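Local coordinates for N-isopropylammelide isopropylaminohydrolase (Burkholderia multivorans ATCC 17616, PDB 6NBO), which belongs to the amidohydrolase family of enzymes, with a TIM-barrel fold and bound zinc, at residues A[246-258]-A[276-288]. Residues are numbered along the deposited sequence; the frame is centred on the assembly and turned at random. Where two conformers were deposited one is given.
Sequences VTISHAFCLGDLA and VVTTAPAAVPVPS
The ring of Phe252 is sandwiched between two aliphatic groups. Val284 CG1 lies over its centre, 4.1 Å from the centroid and 12° off the ring normal, a CH-pi contact; the CB of His250 backs the opposite face, toward the rim. A broad flat ring suits this place, for it can also meet Pro281 CG with CE1, at 3.8 Å. Pro287, whose backbone N has no hydrogen to place, sets CB against Leu254 CB (4.0 Å), while the small Ala251 brings its CB within 3.6 Å of Val276 CG2, the branch that, standing anti to the valine's backbone N, reaches this methyl. These loops follow neighbouring parallel strands, 246-250 and 276-278, in the TIM-barrel fold of amidohydrolases, where zinc ligands sit at the C-terminal strand ends. Here Val277 N donates to Ile248 O (2.9 Å, 164°) and His250 N to Val277 O, the latter more bent at 143°. His250, a ligand of the zinc site it shares with Asp304, turns ND1 to a water, 2.8 Å away, which accepts from Thr279 N and so links ligand to loop. At the outer edge Asp256 OD1 rests 3.3 Å from Pro285 CG, while its OD2 forms a salt bridge with Arg222.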
loop_
_atom_site.group_PDB
_atom_site.type_symbol
_atom_site.label_atom_id
_atom_site.label_comp_id
_atom_site.label_asym_id
_atom_site.label_seq_id
_atom_site.Cartn_x
_atom_site.Cartn_y
_atom_site.Cartn_z
ATOM N N VAL A 246 -0.613 14.305 1.239
ATOM C CA VAL A 246 -1.322 13.982 0.002
ATOM C C VAL A 246 -0.529 12.935 -0.770
ATOM O O VAL A 246 0.696 13.030 -0.887
ATOM C CB VAL A 246 -1.556 15.248 -0.855
ATOM C CG1 VAL A 246 -2.128 14.878 -2.238
ATOM C CG2 VAL A 246 -2.496 16.198 -0.134
ATOM N N THR A 247 -1.235 11.927 -1.280
ATOM C CA THR A 247 -0.682 10.869 -2.108
ATOM C C THR A 247 -1.449 10.866 -3.422
ATOM O O THR A 247 -2.677 11.048 -3.433
ATOM C CB THR A 247 -0.818 9.505 -1.392
ATOM O OG1 THR A 247 -0.108 9.556 -0.150
ATOM C CG2 THR A 247 -0.290 8.343 -2.235
ATOM N N ILE A 248 -0.732 10.686 -4.527
ATOM C CA ILE A 248 -1.343 10.523 -5.845
ATOM C C ILE A 248 -1.199 9.068 -6.249
ATOM O O ILE A 248 -0.076 8.570 -6.392
ATOM C CB ILE A 248 -0.687 11.419 -6.907
ATOM C CG1 ILE A 248 -0.525 12.846 -6.381
ATOM C CG2 ILE A 248 -1.527 11.369 -8.199
ATOM C CD1 ILE A 248 -1.839 13.548 -6.125
ATOM N N SER A 249 -2.323 8.384 -6.464
ATOM C CA SER A 249 -2.272 6.995 -6.905
ATOM C C SER A 249 -2.388 6.911 -8.423
ATOM O O SER A 249 -3.193 7.622 -9.033
ATOM C CB SER A 249 -3.387 6.176 -6.253
ATOM O OG SER A 249 -3.086 5.898 -4.885
ATOM N N HIS A 250 -1.587 6.011 -9.010
ATOM C CA HIS A 250 -1.533 5.669 -10.431
ATOM C C HIS A 250 -0.754 6.728 -11.208
ATOM O O HIS A 250 0.376 6.470 -11.636
ATOM C CB HIS A 250 -2.941 5.447 -10.986
ATOM C CG HIS A 250 -3.706 4.398 -10.237
ATOM N ND1 HIS A 250 -3.140 3.196 -9.863
ATOM C CD2 HIS A 250 -4.969 4.386 -9.751
ATOM C CE1 HIS A 250 -4.031 2.479 -9.200
ATOM N NE2 HIS A 250 -5.151 3.175 -9.121
ATOM N N ALA A 251 -1.327 7.920 -11.377
ATOM C CA ALA A 251 -0.601 9.052 -11.952
ATOM C C ALA A 251 -0.052 8.727 -13.339
ATOM O O ALA A 251 1.067 9.116 -13.683
ATOM C CB ALA A 251 0.522 9.511 -11.022
ATOM N N PHE A 252 -0.858 8.014 -14.142
ATOM C CA PHE A 252 -0.443 7.606 -15.482
ATOM C C PHE A 252 0.031 8.783 -16.329
ATOM O O PHE A 252 0.896 8.608 -17.197
ATOM C CB PHE A 252 -1.594 6.905 -16.210
ATOM C CG PHE A 252 -2.168 5.735 -15.470
ATOM C CD1 PHE A 252 -1.355 4.882 -14.742
ATOM C CD2 PHE A 252 -3.528 5.485 -15.512
ATOM C CE1 PHE A 252 -1.894 3.799 -14.063
ATOM C CE2 PHE A 252 -4.074 4.408 -14.840
ATOM C CZ PHE A 252 -3.257 3.560 -14.116
ATOM N N CYS A 253 -0.526 9.979 -16.118
ATOM C CA CYS A 253 -0.151 11.098 -16.981
ATOM C C CYS A 253 1.331 11.428 -16.884
ATOM O O CYS A 253 1.886 12.007 -17.824
ATOM C CB CYS A 253 -0.984 12.341 -16.649
ATOM S SG CYS A 253 -0.702 13.043 -14.999
ATOM N N LEU A 254 1.985 11.055 -15.781
ATOM C CA LEU A 254 3.417 11.287 -15.642
ATOM C C LEU A 254 4.226 10.451 -16.625
ATOM O O LEU A 254 5.395 10.761 -16.867
ATOM C CB LEU A 254 3.857 10.997 -14.199
ATOM C CG LEU A 254 3.308 11.925 -13.100
ATOM C CD1 LEU A 254 3.678 11.431 -11.689
ATOM C CD2 LEU A 254 3.804 13.352 -13.303
ATOM N N GLY A 255 3.637 9.403 -17.197
ATOM C CA GLY A 255 4.257 8.704 -18.305
ATOM C C GLY A 255 3.912 9.246 -19.673
ATOM O O GLY A 255 4.571 8.885 -20.651
ATOM N N ASP A 256 2.900 10.118 -19.769
ATOM C CA ASP A 256 2.519 10.734 -21.042
ATOM C C ASP A 256 3.274 12.023 -21.340
ATOM O O ASP A 256 3.495 12.353 -22.514
ATOM C CB ASP A 256 1.022 11.069 -21.058
ATOM C CG ASP A 256 0.142 9.846 -20.974
ATOM O OD1 ASP A 256 0.425 8.844 -21.657
ATOM O OD2 ASP A 256 -0.853 9.893 -20.231
ATOM N N LEU A 257 3.660 12.766 -20.311
ATOM C CA LEU A 257 4.160 14.120 -20.497
ATOM C C LEU A 257 5.582 14.132 -21.041
ATOM O O LEU A 257 6.372 13.217 -20.801
ATOM C CB LEU A 257 4.117 14.878 -19.173
ATOM C CG LEU A 257 2.725 15.111 -18.594
ATOM C CD1 LEU A 257 2.844 15.776 -17.238
ATOM C CD2 LEU A 257 1.902 15.959 -19.539
ATOM N N ALA A 258 5.904 15.196 -21.784
ATOM C CA ALA A 258 7.292 15.487 -22.109
ATOM C C ALA A 258 8.102 15.581 -20.824
ATOM O O ALA A 258 7.580 15.949 -19.768
ATOM C CB ALA A 258 7.398 16.792 -22.904
ATOM N N VAL A 276 3.942 9.052 -4.793
ATOM C CA VAL A 276 3.170 8.476 -5.881
ATOM C C VAL A 276 3.071 6.970 -5.660
ATOM O O VAL A 276 4.020 6.316 -5.223
ATOM C CB VAL A 276 3.768 8.837 -7.266
ATOM C CG1 VAL A 276 5.134 8.175 -7.502
ATOM C CG2 VAL A 276 2.781 8.504 -8.384
ATOM N N VAL A 277 1.879 6.429 -5.932
ATOM C CA VAL A 277 1.651 4.991 -5.890
ATOM C C VAL A 277 1.691 4.464 -7.314
ATOM O O VAL A 277 0.988 4.981 -8.194
ATOM C CB VAL A 277 0.306 4.647 -5.232
ATOM C CG1 VAL A 277 0.023 3.161 -5.405
ATOM C CG2 VAL A 277 0.302 5.064 -3.779
ATOM N N THR A 278 2.493 3.434 -7.554
ATOM C CA THR A 278 2.432 2.738 -8.831
ATOM C C THR A 278 2.138 1.270 -8.574
ATOM O O THR A 278 2.667 0.676 -7.632
ATOM C CB THR A 278 3.718 2.908 -9.661
ATOM O OG1 THR A 278 3.519 2.324 -10.955
ATOM C CG2 THR A 278 4.946 2.266 -8.986
ATOM N N THR A 279 1.245 0.704 -9.379
ATOM C CA THR A 279 0.952 -0.719 -9.325
ATOM C C THR A 279 1.493 -1.426 -10.553
ATOM O O THR A 279 1.217 -2.614 -10.758
ATOM C CB THR A 279 -0.552 -0.935 -9.177
ATOM O OG1 THR A 279 -1.214 -0.545 -10.387
ATOM C CG2 THR A 279 -1.078 -0.092 -8.008
ATOM N N ALA A 280 2.250 -0.698 -11.375
ATOM C CA ALA A 280 2.914 -1.226 -12.560
ATOM C C ALA A 280 1.986 -1.969 -13.524
ATOM O O ALA A 280 2.302 -3.080 -13.958
ATOM C CB ALA A 280 4.076 -2.123 -12.154
ATOM N N PRO A 281 0.853 -1.374 -13.906
ATOM C CA PRO A 281 0.033 -1.994 -14.956
ATOM C C PRO A 281 0.830 -2.115 -16.248
ATOM O O PRO A 281 1.572 -1.209 -16.630
ATOM C CB PRO A 281 -1.145 -1.028 -15.106
ATOM C CG PRO A 281 -0.580 0.301 -14.656
ATOM C CD PRO A 281 0.334 -0.051 -13.522
ATOM N N ALA A 282 0.692 -3.260 -16.913
ATOM C CA ALA A 282 1.543 -3.563 -18.057
ATOM C C ALA A 282 1.043 -2.962 -19.365
ATOM O O ALA A 282 1.763 -3.048 -20.366
ATOM C CB ALA A 282 1.694 -5.082 -18.215
ATOM N N ALA A 283 -0.142 -2.336 -19.388
ATOM C CA ALA A 283 -0.759 -1.911 -20.642
ATOM C C ALA A 283 -1.110 -0.426 -20.683
ATOM O O ALA A 283 -1.882 -0.006 -21.551
ATOM C CB ALA A 283 -2.019 -2.740 -20.920
ATOM N N VAL A 284 -0.574 0.378 -19.771
ATOM C CA VAL A 284 -0.738 1.832 -19.822
ATOM C C VAL A 284 0.552 2.476 -19.354
ATOM O O VAL A 284 1.334 1.863 -18.613
ATOM C CB VAL A 284 -1.927 2.299 -18.938
ATOM C CG1 VAL A 284 -1.820 1.716 -17.554
ATOM C CG2 VAL A 284 -2.053 3.824 -18.861
ATOM N N PRO A 285 0.860 3.672 -19.862
ATOM C CA PRO A 285 2.045 4.385 -19.368
ATOM C C PRO A 285 2.007 4.576 -17.858
ATOM O O PRO A 285 0.945 4.715 -17.244
ATOM C CB PRO A 285 1.995 5.731 -20.112
ATOM C CG PRO A 285 0.898 5.606 -21.140
ATOM C CD PRO A 285 0.448 4.181 -21.181
ATOM N N VAL A 286 3.190 4.559 -17.253
ATOM C CA VAL A 286 3.307 4.675 -15.802
ATOM C C VAL A 286 4.357 5.733 -15.489
ATOM O O VAL A 286 5.216 6.048 -16.326
ATOM C CB VAL A 286 3.684 3.323 -15.152
ATOM C CG1 VAL A 286 2.566 2.308 -15.351
ATOM C CG2 VAL A 286 4.985 2.809 -15.739
ATOM N N PRO A 287 4.319 6.304 -14.289
ATOM C CA PRO A 287 5.461 7.113 -13.850
ATOM C C PRO A 287 6.718 6.254 -13.792
ATOM O O PRO A 287 6.700 5.119 -13.304
ATOM C CB PRO A 287 5.040 7.618 -12.464
ATOM C CG PRO A 287 3.915 6.732 -12.043
ATOM C CD PRO A 287 3.236 6.276 -13.294
ATOM N N SER A 288 7.801 6.783 -14.344
ATOM C CA SER A 288 9.094 6.127 -14.227
ATOM C C SER A 288 9.536 6.148 -12.769
ATOM O O SER A 288 9.634 7.219 -12.157
ATOM C CB SER A 288 10.115 6.827 -15.118
ATOM O OG SER A 288 11.436 6.462 -14.765
HETATM O O HOH W 1 -0.879 2.139 -11.039
HETATM O O HOH W 2 1.270 3.663 -12.086
HETATM O O HOH W 3 7.698 9.070 -16.386
#